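Local atomic coordinates of rhodopsin (Todarodes pacificus, PDB entry 2Z73), a protein that senses light for low-intensity vision, converting the isomerization of 11-cis retinal to all-trans into G-protein signalling that activates phospholipase C. Residues Tyr111-Ile114 with Gly115-Gly119; Ser79-Thr82 with Phe83-Asn87; Ala304-Ser307 with Ala308-Pro312; Asn87-Pro90 with Leu91-Ser95. All blocks are in the same frame, centred on the assembly; numbering follows the deposited sequence.

Contact 1: Tyr111-Ile114 with Gly115-Gly119. With RET (retinal), chain D.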
loop_
_atom_site.group_PDB
_atom_site.type_symbol
_atom_site.label_atom_id
_atom_site.label_comp_id
_atom_site.label_asym_id
_atom_site.label_seq_id
_atom_site.Cartn_x
_atom_site.Cartn_y
_atom_site.Cartn_z
ATOM N N TYR A 111 2.955 16.127 -8.245
ATOM C CA TYR A 111 3.733 14.914 -8.056
ATOM C C TYR A 111 3.800 14.561 -6.580
ATOM O O TYR A 111 3.341 13.497 -6.166
ATOM C CB TYR A 111 5.133 15.104 -8.616
ATOM C CG TYR A 111 6.027 13.893 -8.513
ATOM C CD1 TYR A 111 6.370 13.156 -9.649
ATOM C CD2 TYR A 111 6.568 13.500 -7.283
ATOM C CE1 TYR A 111 7.231 12.058 -9.563
ATOM C CE2 TYR A 111 7.429 12.406 -7.190
ATOM C CZ TYR A 111 7.753 11.694 -8.331
ATOM O OH TYR A 111 8.590 10.610 -8.239
ATOM N N GLY A 112 4.371 15.454 -5.785
ATOM C CA GLY A 112 4.500 15.196 -4.360
ATOM C C GLY A 112 3.185 14.932 -3.655
ATOM O O GLY A 112 3.107 14.051 -2.803
ATOM N N PHE A 113 2.162 15.705 -4.011
ATOM C CA PHE A 113 0.828 15.586 -3.429
ATOM C C PHE A 113 0.170 14.230 -3.750
ATOM O O PHE A 113 -0.512 13.638 -2.905
ATOM C CB PHE A 113 -0.037 16.731 -3.947
ATOM C CG PHE A 113 -1.468 16.679 -3.493
ATOM C CD1 PHE A 113 -1.789 16.538 -2.153
ATOM C CD2 PHE A 113 -2.502 16.825 -4.417
ATOM C CE1 PHE A 113 -3.111 16.542 -1.727
ATOM C CE2 PHE A 113 -3.837 16.830 -4.001
ATOM C CZ PHE A 113 -4.138 16.688 -2.647
ATOM N N ILE A 114 0.372 13.761 -4.978
ATOM C CA ILE A 114 -0.169 12.497 -5.421
ATOM C C ILE A 114 0.567 11.359 -4.734
ATOM O O ILE A 114 -0.024 10.331 -4.375
ATOM C CB ILE A 114 -0.020 12.343 -6.942
ATOM C CG1 ILE A 114 -1.028 13.249 -7.649
ATOM C CG2 ILE A 114 -0.212 10.892 -7.351
ATOM C CD1 ILE A 114 -2.474 12.859 -7.410
ATOM N N GLY A 115 1.867 11.544 -4.553
ATOM C CA GLY A 115 2.668 10.528 -3.904
ATOM C C GLY A 115 2.206 10.353 -2.474
ATOM O O GLY A 115 2.035 9.230 -1.987
ATOM N N GLY A 116 1.974 11.473 -1.799
ATOM C CA GLY A 116 1.548 11.399 -0.419
ATOM C C GLY A 116 0.127 10.927 -0.240
ATOM O O GLY A 116 -0.163 10.093 0.624
ATOM N N ILE A 117 -0.760 11.466 -1.068
ATOM C CA ILE A 117 -2.177 11.144 -1.015
ATOM C C ILE A 117 -2.439 9.659 -1.167
ATOM O O ILE A 117 -3.298 9.119 -0.485
ATOM C CB ILE A 117 -2.952 11.932 -2.104
ATOM C CG1 ILE A 117 -4.459 11.823 -1.872
ATOM C CG2 ILE A 117 -2.620 11.396 -3.467
ATOM C CD1 ILE A 117 -5.278 12.686 -2.818
ATOM N N PHE A 118 -1.700 8.991 -2.048
ATOM C CA PHE A 118 -1.908 7.554 -2.241
ATOM C C PHE A 118 -1.055 6.683 -1.344
ATOM O O PHE A 118 -1.297 5.489 -1.216
ATOM C CB PHE A 118 -1.717 7.172 -3.710
ATOM C CG PHE A 118 -2.816 7.676 -4.586
ATOM C CD1 PHE A 118 -2.623 8.780 -5.414
ATOM C CD2 PHE A 118 -4.076 7.104 -4.509
ATOM C CE1 PHE A 118 -3.674 9.311 -6.148
ATOM C CE2 PHE A 118 -5.143 7.626 -5.238
ATOM C CZ PHE A 118 -4.939 8.739 -6.062
ATOM N N GLY A 119 -0.047 7.288 -0.729
ATOM C CA GLY A 119 0.789 6.553 0.198
ATOM C C GLY A 119 -0.045 6.454 1.463
ATOM O O GLY A 119 -0.085 5.415 2.122
HETATM C C1 RET D . 5.607 9.362 5.894
HETATM C C2 RET D . 5.835 8.078 6.741
HETATM C C3 RET D . 5.671 6.763 5.998
HETATM C C4 RET D . 4.346 6.680 5.221
HETATM C C5 RET D . 4.065 7.932 4.389
HETATM C C6 RET D . 4.625 9.153 4.671
HETATM C C7 RET D . 4.350 10.390 3.827
HETATM C C8 RET D . 4.840 10.595 2.527
HETATM C C9 RET D . 4.623 11.673 1.551
HETATM C C10 RET D . 5.268 11.469 0.396
HETATM C C11 RET D . 5.282 12.228 -0.837
HETATM C C12 RET D . 5.974 11.954 -1.985
HETATM C C13 RET D . 7.019 10.934 -2.384
HETATM C C14 RET D . 7.456 10.875 -3.679
HETATM C C15 RET D . 8.478 9.929 -4.143
HETATM C C16 RET D . 5.095 10.477 6.807
HETATM C C17 RET D . 7.030 9.816 5.432
HETATM C C18 RET D . 3.120 7.599 3.264
HETATM C C19 RET D . 3.713 12.840 1.876
HETATM C C20 RET D . 7.545 10.001 -1.271
#

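Contact 2: Ser79-Thr82 with Phe83-Asn87. With PLM (palmitic acid), chain E.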
loop_
_atom_site.group_PDB
_atom_site.type_symbol
_atom_site.label_atom_id
_atom_site.label_comp_id
_atom_site.label_asym_id
_atom_site.label_seq_id
_atom_site.Cartn_x
_atom_site.Cartn_y
_atom_site.Cartn_z
ATOM N N SER A 79 -4.946 2.894 -5.938
ATOM C CA SER A 79 -4.006 3.708 -5.213
ATOM C C SER A 79 -2.593 3.434 -5.703
ATOM O O SER A 79 -1.867 4.345 -6.104
ATOM C CB SER A 79 -4.099 3.386 -3.719
ATOM O OG SER A 79 -3.220 4.179 -2.950
ATOM N N ASP A 80 -2.199 2.171 -5.677
ATOM C CA ASP A 80 -0.863 1.781 -6.106
ATOM C C ASP A 80 -0.658 2.012 -7.594
ATOM O O ASP A 80 0.458 2.322 -8.048
ATOM C CB ASP A 80 -0.613 0.328 -5.733
ATOM C CG ASP A 80 -0.608 0.119 -4.237
ATOM O OD1 ASP A 80 -0.683 -1.047 -3.784
ATOM O OD2 ASP A 80 -0.525 1.127 -3.514
ATOM N N PHE A 81 -1.728 1.875 -8.364
ATOM C CA PHE A 81 -1.627 2.107 -9.792
ATOM C C PHE A 81 -1.199 3.557 -10.047
ATOM O O PHE A 81 -0.195 3.805 -10.707
ATOM C CB PHE A 81 -2.972 1.875 -10.486
ATOM C CG PHE A 81 -2.932 2.172 -11.959
ATOM C CD1 PHE A 81 -2.456 1.228 -12.856
ATOM C CD2 PHE A 81 -3.299 3.425 -12.441
ATOM C CE1 PHE A 81 -2.343 1.530 -14.201
ATOM C CE2 PHE A 81 -3.190 3.737 -13.789
ATOM C CZ PHE A 81 -2.711 2.790 -14.671
ATOM N N THR A 82 -1.982 4.492 -9.508
ATOM C CA THR A 82 -1.742 5.920 -9.668
ATOM C C THR A 82 -0.381 6.347 -9.128
ATOM O O THR A 82 0.261 7.232 -9.684
ATOM C CB THR A 82 -2.832 6.773 -8.948
ATOM O OG1 THR A 82 -4.122 6.196 -9.162
ATOM C CG2 THR A 82 -2.841 8.202 -9.488
ATOM N N PHE A 83 0.048 5.735 -8.032
ATOM C CA PHE A 83 1.347 6.080 -7.456
ATOM C C PHE A 83 2.432 5.754 -8.482
ATOM O O PHE A 83 3.257 6.591 -8.837
ATOM C CB PHE A 83 1.605 5.255 -6.198
ATOM C CG PHE A 83 2.781 5.726 -5.402
ATOM C CD1 PHE A 83 2.594 6.550 -4.297
ATOM C CD2 PHE A 83 4.075 5.364 -5.765
ATOM C CE1 PHE A 83 3.675 7.011 -3.562
ATOM C CE2 PHE A 83 5.167 5.817 -5.039
ATOM C CZ PHE A 83 4.972 6.642 -3.934
ATOM N N SER A 84 2.413 4.514 -8.949
ATOM C CA SER A 84 3.385 4.044 -9.915
ATOM C C SER A 84 3.369 4.856 -11.210
ATOM O O SER A 84 4.431 5.134 -11.779
ATOM C CB SER A 84 3.131 2.563 -10.219
ATOM O OG SER A 84 3.035 1.810 -9.008
ATOM N N LEU A 85 2.175 5.238 -11.666
ATOM C CA LEU A 85 2.040 6.013 -12.897
ATOM C C LEU A 85 2.702 7.385 -12.756
ATOM O O LEU A 85 3.666 7.720 -13.459
ATOM C CB LEU A 85 0.563 6.244 -13.235
ATOM C CG LEU A 85 0.131 6.391 -14.711
ATOM C CD1 LEU A 85 -1.068 7.326 -14.774
ATOM C CD2 LEU A 85 1.259 6.924 -15.587
ATOM N N VAL A 86 2.149 8.169 -11.837
ATOM C CA VAL A 86 2.595 9.515 -11.584
ATOM C C VAL A 86 4.018 9.655 -11.049
ATOM O O VAL A 86 4.723 10.591 -11.404
ATOM C CB VAL A 86 1.630 10.224 -10.614
ATOM C CG1 VAL A 86 2.103 11.649 -10.344
ATOM C CG2 VAL A 86 0.239 10.238 -11.194
ATOM N N ASN A 87 4.436 8.729 -10.197
ATOM C CA ASN A 87 5.759 8.802 -9.604
ATOM C C ASN A 87 6.897 8.205 -10.421
ATOM O O ASN A 87 8.057 8.346 -10.054
ATOM C CB ASN A 87 5.737 8.157 -8.215
ATOM C CG ASN A 87 4.981 8.992 -7.199
ATOM O OD1 ASN A 87 5.468 10.024 -6.744
ATOM N ND2 ASN A 87 3.779 8.555 -6.849
HETATM C C1 PLM E . -15.673 -1.306 -15.971
HETATM O O2 PLM E . -15.678 -1.553 -17.170
HETATM C C2 PLM E . -14.467 -1.732 -15.130
HETATM C C3 PLM E . -13.732 -0.561 -14.465
HETATM C C4 PLM E . -12.266 -0.539 -14.884
HETATM C C5 PLM E . -11.465 0.412 -14.041
HETATM C C6 PLM E . -10.026 0.404 -14.498
HETATM C C7 PLM E . -9.330 1.677 -14.070
HETATM C C8 PLM E . -7.861 1.716 -14.525
HETATM C C9 PLM E . -7.044 2.745 -13.740
HETATM C CA PLM E . -6.989 4.090 -14.426
HETATM C CB PLM E . -6.776 5.194 -13.410
HETATM C CC PLM E . -6.315 6.477 -14.074
HETATM C CD PLM E . -6.112 7.572 -13.047
HETATM C CE PLM E . -4.799 8.280 -13.282
HETATM C CF PLM E . -4.980 9.752 -13.608
HETATM C CG PLM E . -3.639 10.441 -13.839
#

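Contact 3: Ala304-Ser307 with Ala308-Pro312. With RET (retinal), chain D; TWT (docosane), chain G.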
loop_
_atom_site.group_PDB
_atom_site.type_symbol
_atom_site.label_atom_id
_atom_site.label_comp_id
_atom_site.label_asym_id
_atom_site.label_seq_id
_atom_site.Cartn_x
_atom_site.Cartn_y
_atom_site.Cartn_z
ATOM N N ALA A 304 11.002 3.152 -1.115
ATOM C CA ALA A 304 9.634 3.513 -0.726
ATOM C C ALA A 304 8.710 3.562 -1.943
ATOM O O ALA A 304 7.623 2.984 -1.927
ATOM C CB ALA A 304 9.618 4.865 0.016
ATOM N N LYS A 305 9.146 4.234 -3.002
ATOM C CA LYS A 305 8.328 4.341 -4.207
ATOM C C LYS A 305 7.941 2.989 -4.827
ATOM O O LYS A 305 6.845 2.840 -5.368
ATOM C CB LYS A 305 9.043 5.194 -5.258
ATOM C CG LYS A 305 9.195 6.653 -4.881
ATOM C CD LYS A 305 9.543 7.489 -6.099
ATOM C CE LYS A 305 10.003 8.886 -5.728
ATOM N NZ LYS A 305 8.931 9.811 -5.376
ATOM N N ALA A 306 8.839 2.010 -4.750
ATOM C CA ALA A 306 8.564 0.697 -5.314
ATOM C C ALA A 306 7.495 -0.038 -4.511
ATOM O O ALA A 306 6.865 -0.964 -5.008
ATOM C CB ALA A 306 9.848 -0.131 -5.375
ATOM N N SER A 307 7.276 0.385 -3.270
ATOM C CA SER A 307 6.265 -0.269 -2.438
ATOM C C SER A 307 4.969 -0.485 -3.191
ATOM O O SER A 307 4.354 -1.523 -3.073
ATOM C CB SER A 307 5.963 0.548 -1.170
ATOM O OG SER A 307 4.949 -0.071 -0.373
ATOM N N ALA A 308 4.557 0.499 -3.976
ATOM C CA ALA A 308 3.300 0.396 -4.707
ATOM C C ALA A 308 3.257 -0.658 -5.818
ATOM O O ALA A 308 2.260 -0.757 -6.531
ATOM C CB ALA A 308 2.914 1.766 -5.272
ATOM N N ILE A 309 4.316 -1.447 -5.968
ATOM C CA ILE A 309 4.329 -2.464 -7.014
ATOM C C ILE A 309 4.425 -3.868 -6.435
ATOM O O ILE A 309 4.712 -4.818 -7.168
ATOM C CB ILE A 309 5.546 -2.332 -7.932
ATOM C CG1 ILE A 309 6.780 -2.851 -7.185
ATOM C CG2 ILE A 309 5.702 -0.881 -8.390
ATOM C CD1 ILE A 309 7.956 -3.179 -8.051
ATOM N N HIS A 310 4.185 -4.018 -5.138
ATOM C CA HIS A 310 4.338 -5.328 -4.539
ATOM C C HIS A 310 3.104 -6.174 -4.297
ATOM O O HIS A 310 3.135 -7.368 -4.542
ATOM C CB HIS A 310 5.142 -5.198 -3.248
ATOM C CG HIS A 310 6.578 -4.843 -3.473
ATOM N ND1 HIS A 310 7.243 -3.901 -2.715
ATOM C CD2 HIS A 310 7.477 -5.301 -4.376
ATOM C CE1 HIS A 310 8.487 -3.793 -3.144
ATOM N NE2 HIS A 310 8.655 -4.631 -4.151
ATOM N N ASN A 311 2.022 -5.575 -3.830
ATOM C CA ASN A 311 0.822 -6.341 -3.549
ATOM C C ASN A 311 0.407 -7.282 -4.673
ATOM O O ASN A 311 0.160 -8.456 -4.433
ATOM C CB ASN A 311 -0.339 -5.402 -3.199
ATOM C CG ASN A 311 -0.016 -4.490 -2.035
ATOM O OD1 ASN A 311 0.998 -4.672 -1.361
ATOM N ND2 ASN A 311 -0.871 -3.503 -1.793
ATOM N N PRO A 312 0.313 -6.781 -5.915
ATOM C CA PRO A 312 -0.081 -7.673 -7.005
ATOM C C PRO A 312 0.773 -8.947 -7.071
ATOM O O PRO A 312 0.242 -10.059 -7.207
ATOM C CB PRO A 312 0.070 -6.792 -8.239
ATOM C CG PRO A 312 -0.324 -5.446 -7.705
ATOM C CD PRO A 312 0.449 -5.398 -6.402
HETATM C C1 RET D . 5.607 9.362 5.894
HETATM C C2 RET D . 5.835 8.078 6.741
HETATM C C3 RET D . 5.671 6.763 5.998
HETATM C C4 RET D . 4.346 6.680 5.221
HETATM C C5 RET D . 4.065 7.932 4.389
HETATM C C6 RET D . 4.625 9.153 4.671
HETATM C C7 RET D . 4.350 10.390 3.827
HETATM C C8 RET D . 4.840 10.595 2.527
HETATM C C9 RET D . 4.623 11.673 1.551
HETATM C C10 RET D . 5.268 11.469 0.396
HETATM C C11 RET D . 5.282 12.228 -0.837
HETATM C C12 RET D . 5.974 11.954 -1.985
HETATM C C13 RET D . 7.019 10.934 -2.384
HETATM C C14 RET D . 7.456 10.875 -3.679
HETATM C C15 RET D . 8.478 9.929 -4.143
HETATM C C16 RET D . 5.095 10.477 6.807
HETATM C C17 RET D . 7.030 9.816 5.432
HETATM C C18 RET D . 3.120 7.599 3.264
HETATM C C19 RET D . 3.713 12.840 1.876
HETATM C C20 RET D . 7.545 10.001 -1.271
HETATM C C1 TWT G . -0.068 -9.901 -10.693
HETATM C C2 TWT G . 1.263 -10.142 -11.366
HETATM C C3 TWT G . 1.806 -8.801 -11.825
HETATM C C4 TWT G . 3.159 -8.929 -12.533
HETATM C C5 TWT G . 3.552 -7.501 -12.916
HETATM C C6 TWT G . 4.077 -7.397 -14.338
HETATM C C7 TWT G . 3.111 -6.479 -15.111
HETATM C C8 TWT G . 2.834 -7.092 -16.476
HETATM C C9 TWT G . 3.151 -6.126 -17.633
HETATM C C10 TWT G . 4.563 -6.496 -18.057
HETATM C C11 TWT G . 4.714 -7.302 -19.348
HETATM C C12 TWT G . 6.158 -6.982 -19.674
HETATM C C13 TWT G . 6.798 -7.579 -20.921
HETATM C C14 TWT G . 7.848 -6.501 -21.138
HETATM C C15 TWT G . 8.525 -6.364 -22.489
HETATM C C16 TWT G . 9.514 -5.253 -22.141
HETATM C C17 TWT G . 10.805 -5.237 -22.877
HETATM C C18 TWT G . 11.006 -3.735 -23.087
HETATM C C19 TWT G . 12.276 -3.362 -23.831
HETATM C C20 TWT G . 12.253 -1.834 -23.915
HETATM C C21 TWT G . 13.477 -1.306 -24.642
HETATM C C22 TWT G . 13.380 0.216 -24.685
#

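Contact 4: Asn87-Pro90 with Leu91-Ser95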
loop_
_atom_site.group_PDB
_atom_site.type_symbol
_atom_site.label_atom_id
_atom_site.label_comp_id
_atom_site.label_asym_id
_atom_site.label_seq_id
_atom_site.Cartn_x
_atom_site.Cartn_y
_atom_site.Cartn_z
ATOM N N ASN A 87 4.436 8.729 -10.197
ATOM C CA ASN A 87 5.759 8.802 -9.604
ATOM C C ASN A 87 6.897 8.205 -10.421
ATOM O O ASN A 87 8.057 8.346 -10.054
ATOM C CB ASN A 87 5.737 8.157 -8.215
ATOM C CG ASN A 87 4.981 8.992 -7.199
ATOM O OD1 ASN A 87 5.468 10.024 -6.744
ATOM N ND2 ASN A 87 3.779 8.555 -6.849
ATOM N N GLY A 88 6.578 7.536 -11.520
ATOM C CA GLY A 88 7.625 6.933 -12.323
ATOM C C GLY A 88 7.815 7.623 -13.653
ATOM O O GLY A 88 8.503 8.655 -13.754
ATOM N N PHE A 89 7.210 7.041 -14.685
ATOM C CA PHE A 89 7.292 7.611 -16.027
ATOM C C PHE A 89 6.047 8.451 -16.285
ATOM O O PHE A 89 4.929 8.014 -15.993
ATOM C CB PHE A 89 7.426 6.513 -17.081
ATOM C CG PHE A 89 7.427 7.033 -18.488
ATOM C CD1 PHE A 89 6.231 7.184 -19.189
ATOM C CD2 PHE A 89 8.607 7.436 -19.088
ATOM C CE1 PHE A 89 6.213 7.736 -20.469
ATOM C CE2 PHE A 89 8.602 7.989 -20.369
ATOM C CZ PHE A 89 7.395 8.140 -21.059
ATOM N N PRO A 90 6.220 9.656 -16.866
ATOM C CA PRO A 90 7.474 10.275 -17.299
ATOM C C PRO A 90 8.073 11.357 -16.392
ATOM O O PRO A 90 9.210 11.776 -16.600
ATOM C CB PRO A 90 7.086 10.872 -18.637
ATOM C CG PRO A 90 5.767 11.485 -18.288
ATOM C CD PRO A 90 5.078 10.366 -17.475
ATOM N N LEU A 91 7.320 11.826 -15.404
ATOM C CA LEU A 91 7.815 12.893 -14.541
ATOM C C LEU A 91 9.202 12.663 -13.917
ATOM O O LEU A 91 10.058 13.552 -13.961
ATOM C CB LEU A 91 6.774 13.209 -13.456
ATOM C CG LEU A 91 5.436 13.751 -13.999
ATOM C CD1 LEU A 91 4.427 13.957 -12.883
ATOM C CD2 LEU A 91 5.681 15.046 -14.734
ATOM N N MET A 92 9.450 11.489 -13.344
ATOM C CA MET A 92 10.760 11.266 -12.742
ATOM C C MET A 92 11.750 10.702 -13.744
ATOM O O MET A 92 12.830 11.257 -13.944
ATOM C CB MET A 92 10.672 10.337 -11.529
ATOM C CG MET A 92 11.974 10.308 -10.722
ATOM S SD MET A 92 12.005 9.229 -9.261
ATOM C CE MET A 92 13.667 9.448 -8.764
ATOM N N THR A 93 11.379 9.600 -14.377
ATOM C CA THR A 93 12.242 8.962 -15.352
ATOM C C THR A 93 12.825 9.954 -16.349
ATOM O O THR A 93 14.031 9.953 -16.583
ATOM C CB THR A 93 11.483 7.859 -16.099
ATOM O OG1 THR A 93 10.961 6.934 -15.141
ATOM C CG2 THR A 93 12.404 7.118 -17.080
ATOM N N ILE A 94 11.979 10.799 -16.935
ATOM C CA ILE A 94 12.459 11.777 -17.906
ATOM C C ILE A 94 13.376 12.784 -17.218
ATOM O O ILE A 94 14.391 13.185 -17.777
ATOM C CB ILE A 94 11.281 12.509 -18.601
ATOM C CG1 ILE A 94 10.565 11.543 -19.543
ATOM C CG2 ILE A 94 11.775 13.712 -19.392
ATOM C CD1 ILE A 94 11.445 10.983 -20.628
ATOM N N SER A 95 13.019 13.174 -15.997
ATOM C CA SER A 95 13.820 14.120 -15.241
ATOM C C SER A 95 15.215 13.576 -15.010
ATOM O O SER A 95 16.204 14.299 -15.148
ATOM C CB SER A 95 13.165 14.430 -13.900
ATOM O OG SER A 95 12.155 15.399 -14.067
#

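Contact 1: Tyr111-Ile114 with Gly115-Gly119
The amide of Gly115 donates to Tyr111 O at 2.9 Å, and the next three residues repeat the same bond: Gly116 N to Gly112 O, Ile117 N to Phe113 O, and Phe118 N to Ile114 O. These are ordinary turns of transmembrane helix 3, yet their two sides do different work. One side is nearly bare. Gly115 and Gly116 lack a CB that would collide with retinal, and one on Gly119 would be crowded by it. Gly112 lends its carbonyl, Gly112 O lying 3.5 Å from retinal C11. Tyr111 joins them through its ring, CE2 lying 3.8 Å from retinal C14, while its hydroxyl is hydrogen-bonded to Asn87 and Lys305. The other side is bulky. Ile114 and Phe118 lie side by side and point the same way, with Ile114 CG2 3.7 Å from Phe118 CD1. Phe118 CG stands opposite the carbonyl carbon (chi1 -71°), which turns the ring back so that its edge meets Ile114 O. With only a methyl in place of the Phe118 ring, as in an alanine, Ile114 CG2 and CD1 would probably lose their aromatic neighbour and a gap would open toward helix 70-87. Phe113 and Ile117 meet more lightly, CZ to CD1 at 4.2 Å. These last two pack on Val164 and Ala167 of helix 149-167, whereas Ile114 reaches Val86, and Phe118 reaches Ser79 and Thr82, on helix 70-87.

Contact 2: Ser79-Thr82 with Phe83-Asn87
Ser79-Thr82 and Phe83-Asn87 form consecutive turns of transmembrane helix 2, within the seven-helix bundle of a rhodopsin-family receptor. Backbone bonds of the regular four-residue spacing join Phe83 to Ser79, Leu85 to Phe81 and Val86 to Thr82. At Asp80 O the pattern is doubled: Ser84 N binds at 3.1 Å, and Ser84 OG at 2.8 Å from the opposite face of the carbonyl plane. The hydroxyl can bend back because OG lies beside its own backbone N (chi1 -51°). Replacing Ser84 by alanine removes this hydroxyl, and the Asp80 carbonyl, gripped from one face only within the turn, would probably be held less firmly. Other polar ends look elsewhere: Asp80 OD2 and Ser79 OG are bonded to Ser122, and Thr82 OG1 returns to Phe78 O one turn earlier. The apolar contacts lie on other flanks. Thr82 and Val86 run side by side, their CG2 methyls 4.1 Å apart, close to helix 104-138. Phe81 CE2 is 4.3 Å from Leu85 CD1, and both residues border a palmitic acid, whose atom CA comes to 3.9 Å from Phe81 CE2. A last group combines amide and ring. Asn87, which lines the retinal pocket, folds back over Phe83, so that ND2 donates to Phe83 O at 2.8 Å while standing 3.2 Å above the centre of the Phe83 ring.

Contact 3: Ala304-Ser307 with Ala308-Pro312
Between the retinal-bearing lysine and the NPxxY motif of transmembrane helix 7, which begins at Asn311-Pro312, Ala306 and Ser307 face Ile309 and His310 across a tightened turn. Here the backbone bonds span three residues instead of four. His310 N reaches Ser307 O at 3.2 Å, and Ser307 N is bonded to Ala304 O. Ile309 N approaches Ala306 O in the same manner, although the position of that oxygen is less certain. As modelled, the same oxygen lies over one face of the His310 ring, toward its rim, a placing that shares the doubt. Ala306 CB stands 4.5 Å from Ile309 CD1. Neighbouring helices take up the polar groups: Ser307 OG is bonded to Gln269 NE2, and Ala308 O accepts from Asn52 ND2. At the far end Pro312 touches docosane, its carbonyl oxygen 3.5 Å from docosane C1. Lys305 projects the other way, into the retinal pocket. Its chain is extended as far as CE and then bends (chi4 -78°), directing the nitrogen to the polyene end, where Tyr111 OH is also hydrogen-bonded to it. There Lys305 NZ is covalently joined to retinal C15 at 1.3 Å, the Schiff-base linkage of the chromophore.

Contact 4: Asn87-Pro90 with Leu91-Ser95
Gly88 O receives two backbone amides, Met92 N at 3.0 Å and Thr93 N at 3.1 Å, and these bonds hold the tight part of this contact. The first spans four residues and the second five, a widened turn around the proline-containing break in transmembrane helix 2. The bond from Thr93 N is nearly straight (171° at the hydrogen), though it arrives from above the carbonyl plane. Thr93 OG1 makes at most a weak approach to the same oxygen and also has Gly38 O within weak bonding distance. Two residues along, Pro90 O takes up Ile94 N at 3.0 Å with the usual four-residue spacing, and regular helix follows. Ser95 OG then turns back on Leu91 O at 2.8 Å.

The looser side is built from Phe89, Pro90 and Ile94. The peptide bond before Pro90 is cis, and Pro90 CB lies over the centre of the Phe89 ring. Ile94 brings its CG1 branch to 3.7 Å from Pro90 CB, and both CG1 and CD1 of Ile94 lie 4.1 Å from Phe89 CE2. Thr93 CB meets the edge of the same ring. Phe89 is the exposed member of the group, and in a transmembrane segment that surface probably faces lipid.

On the buried side Met92 is extended from CG outward and reaches Gln298, Met302 and Lys305 of helix 294-306. Leu91 and Met92 both touch Tyr111 of helix 104-138, while Met92 and Thr93 rest on Ile41 of helix 31-61.

In the fold
Along the chain the order is contact 2, contact 4, contact 1 and contact 3, so that transmembrane helices 2, 3 and 7 are each sampled within one seven-helix bundle. Contacts 2 and 4 share Asn87, next to the break that separates helix 70-87 from helix 91-97. The centre of contact 2 lies about 9 Å from those of contacts 1 and 3, between which about 14 Å intervenes; contact 4 is about 16 Å from contact 3. The three helices converge on the attached end of retinal, where contact 1 supplies Tyr111, contact 3 supplies Lys305, and contacts 2 and 4 supply Asn87. Local turns in separate helices thus combine into one chromophore site.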